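Local coordinates for protein CDP-glucose 4,6-dehydratase (Salmonella enterica subsp. enterica serovar Typhi, PDB 1WVG) that catalyses the NAD(+)-dependent dehydration of CDP-D-glucose to CDP-4-dehydro-6-deoxy-D-glucose, an early step in making a dideoxy sugar for the lipopolysaccharide O-antigen, at residues G339-M342 against L343-S346. Sequence-based numbering, arbitrary orientation.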
ATOM      1  N   GLY A 339      26.329 -43.642 -16.409  1.00 44.97           N
ATOM      2  CA  GLY A 339      26.407 -43.633 -17.860  1.00 44.80           C
ATOM      3  C   GLY A 339      25.155 -44.065 -18.625  1.00 53.32           C
ATOM      4  O   GLY A 339      25.218 -44.525 -19.771  1.00 56.51           O
ATOM      5  N   GLU A 340      24.010 -43.887 -17.990  1.00 45.05           N
ATOM      6  CA  GLU A 340      22.722 -44.167 -18.580  1.00 38.82           C
ATOM      7  C   GLU A 340      22.475 -43.208 -19.740  1.00 45.63           C
ATOM      8  O   GLU A 340      23.183 -42.180 -19.873  1.00 30.51           O
ATOM      9  CB  GLU A 340      21.698 -43.749 -17.515  1.00 42.77           C
ATOM     10  CG  GLU A 340      21.461 -44.853 -16.500  1.00 48.38           C
ATOM     11  CD  GLU A 340      20.577 -45.841 -17.178  1.00100.00           C
ATOM     12  OE1 GLU A 340      20.698 -46.133 -18.355  1.00 87.25           O
ATOM     13  OE2 GLU A 340      19.629 -46.283 -16.400  1.00100.00           O
ATOM     14  N   ASP A 341      21.441 -43.521 -20.541  1.00 38.23           N
ATOM     15  CA  ASP A 341      21.056 -42.652 -21.651  1.00 38.82           C
ATOM     16  C   ASP A 341      20.128 -41.524 -21.155  1.00 44.39           C
ATOM     17  O   ASP A 341      18.895 -41.689 -21.021  1.00 34.43           O
ATOM     18  CB  ASP A 341      20.367 -43.382 -22.816  1.00 38.21           C
ATOM     19  CG  ASP A 341      19.954 -42.440 -23.932  1.00 63.18           C
ATOM     20  OD1 ASP A 341      20.186 -41.240 -23.929  1.00 68.20           O
ATOM     21  OD2 ASP A 341      19.336 -43.038 -24.920  1.00 60.01           O
ATOM     22  N   MET A 342      20.754 -40.361 -20.935  1.00 33.93           N
ATOM     23  CA  MET A 342      20.102 -39.169 -20.435  1.00 24.72           C
ATOM     24  C   MET A 342      18.997 -38.591 -21.300  1.00 34.61           C
ATOM     25  O   MET A 342      17.953 -38.168 -20.808  1.00 39.23           O
ATOM     26  CB  MET A 342      21.099 -38.185 -19.819  1.00 29.23           C
ATOM     27  CG  MET A 342      21.940 -38.814 -18.697  1.00 33.83           C
ATOM     28  SD  MET A 342      21.071 -40.056 -17.687  1.00 36.14           S
ATOM     29  CE  MET A 342      20.205 -38.942 -16.543  1.00 35.49           C
ATOM     30  N   LEU A 343      19.186 -38.602 -22.599  1.00 23.42           N
ATOM     31  CA  LEU A 343      18.116 -38.112 -23.416  1.00 29.68           C
ATOM     32  C   LEU A 343      16.913 -38.961 -23.098  1.00 26.46           C
ATOM     33  O   LEU A 343      15.793 -38.520 -22.914  1.00 25.45           O
ATOM     34  CB  LEU A 343      18.418 -38.247 -24.922  1.00 32.95           C
ATOM     35  CG  LEU A 343      17.243 -37.792 -25.781  1.00 39.72           C
ATOM     36  CD1 LEU A 343      17.226 -36.273 -25.797  1.00 32.79           C
ATOM     37  CD2 LEU A 343      17.404 -38.290 -27.209  1.00 39.13           C
ATOM     38  N   ILE A 344      17.172 -40.239 -23.014  1.00 26.03           N
ATOM     39  CA  ILE A 344      16.082 -41.115 -22.736  1.00 21.38           C
ATOM     40  C   ILE A 344      15.507 -40.908 -21.334  1.00 30.02           C
ATOM     41  O   ILE A 344      14.306 -40.895 -21.109  1.00 30.99           O
ATOM     42  CB  ILE A 344      16.481 -42.534 -23.091  1.00 31.35           C
ATOM     43  CG1 ILE A 344      16.424 -42.616 -24.614  1.00 35.23           C
ATOM     44  CG2 ILE A 344      15.498 -43.494 -22.449  1.00 23.00           C
ATOM     45  CD1 ILE A 344      15.856 -41.319 -25.224  1.00 58.97           C
ATOM     46  N   CYS A 345      16.357 -40.701 -20.345  1.00 37.27           N
ATOM     47  CA  CYS A 345      15.858 -40.441 -18.991  1.00 36.48           C
ATOM     48  C   CYS A 345      15.050 -39.143 -18.957  1.00 38.92           C
ATOM     49  O   CYS A 345      13.959 -39.092 -18.399  1.00 33.58           O
ATOM     50  CB  CYS A 345      17.044 -40.269 -18.029  1.00 40.45           C
ATOM     51  SG  CYS A 345      17.883 -41.858 -17.824  1.00 55.35           S
ATOM     52  N   SER A 346      15.646 -38.096 -19.557  1.00 26.90           N
ATOM     53  CA  SER A 346      15.059 -36.784 -19.648  1.00 23.32           C
ATOM     54  C   SER A 346      13.726 -36.913 -20.350  1.00 32.03           C
ATOM     55  O   SER A 346      12.712 -36.443 -19.856  1.00 33.50           O
ATOM     56  CB  SER A 346      16.000 -35.744 -20.252  1.00 21.88           C
ATOM     57  OG  SER A 346      17.195 -35.685 -19.457  1.00 26.75           O
TER
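Asp341 is the N-cap of helix 342-355, the last helix of this Rossmann-fold dehydratase, and turns its carboxylate to the N-H groups of Leu343 and Ile344. Chi1 of 179° carries CG away from the residue's own N and beside its carbonyl, which brings OD1 within bonding distance of both. The two bonds that Asp341 OD1 accepts are weak, for different reasons: the one from Leu343 N is 3.1 Å long but bent to 121° at the hydrogen, whereas the one from Ile344 N is nearly straight and stretched to 3.3 Å. The other oxygen, Asp341 OD2, lies 3.0 Å from Ile344 CG1, the two side chains crossing at a slant. A negative charge here would probably interact favourably with the positive end of the helix dipole.

Regular helical bonding begins with Cys345 N donating to Asp341 O at 2.8 Å, in the carbonyl plane. The side chain of Met342, bent at chi2 and chi3, reaches Cys345: Met342 SD lies 3.7 Å from Cys345 SG, and Met342 CE lies 3.7 Å from Cys345 CB. The same methionine touches Trp332, Ala335 and Trp336, so Met342 packs helix 342-355 against the preceding helix, 322-337, which ends in the Schellman motif at Gly339. Ser346 touches Trp24 and Leu27 of helix 20-31. Two of its donors converge on Met342 O: Ser346 N, at a short 2.6 Å, comes almost in line with the carbonyl, while Ser346 OG, which accepts from Trp332 NE1, donates at 2.9 Å from 45° above the carbonyl plane.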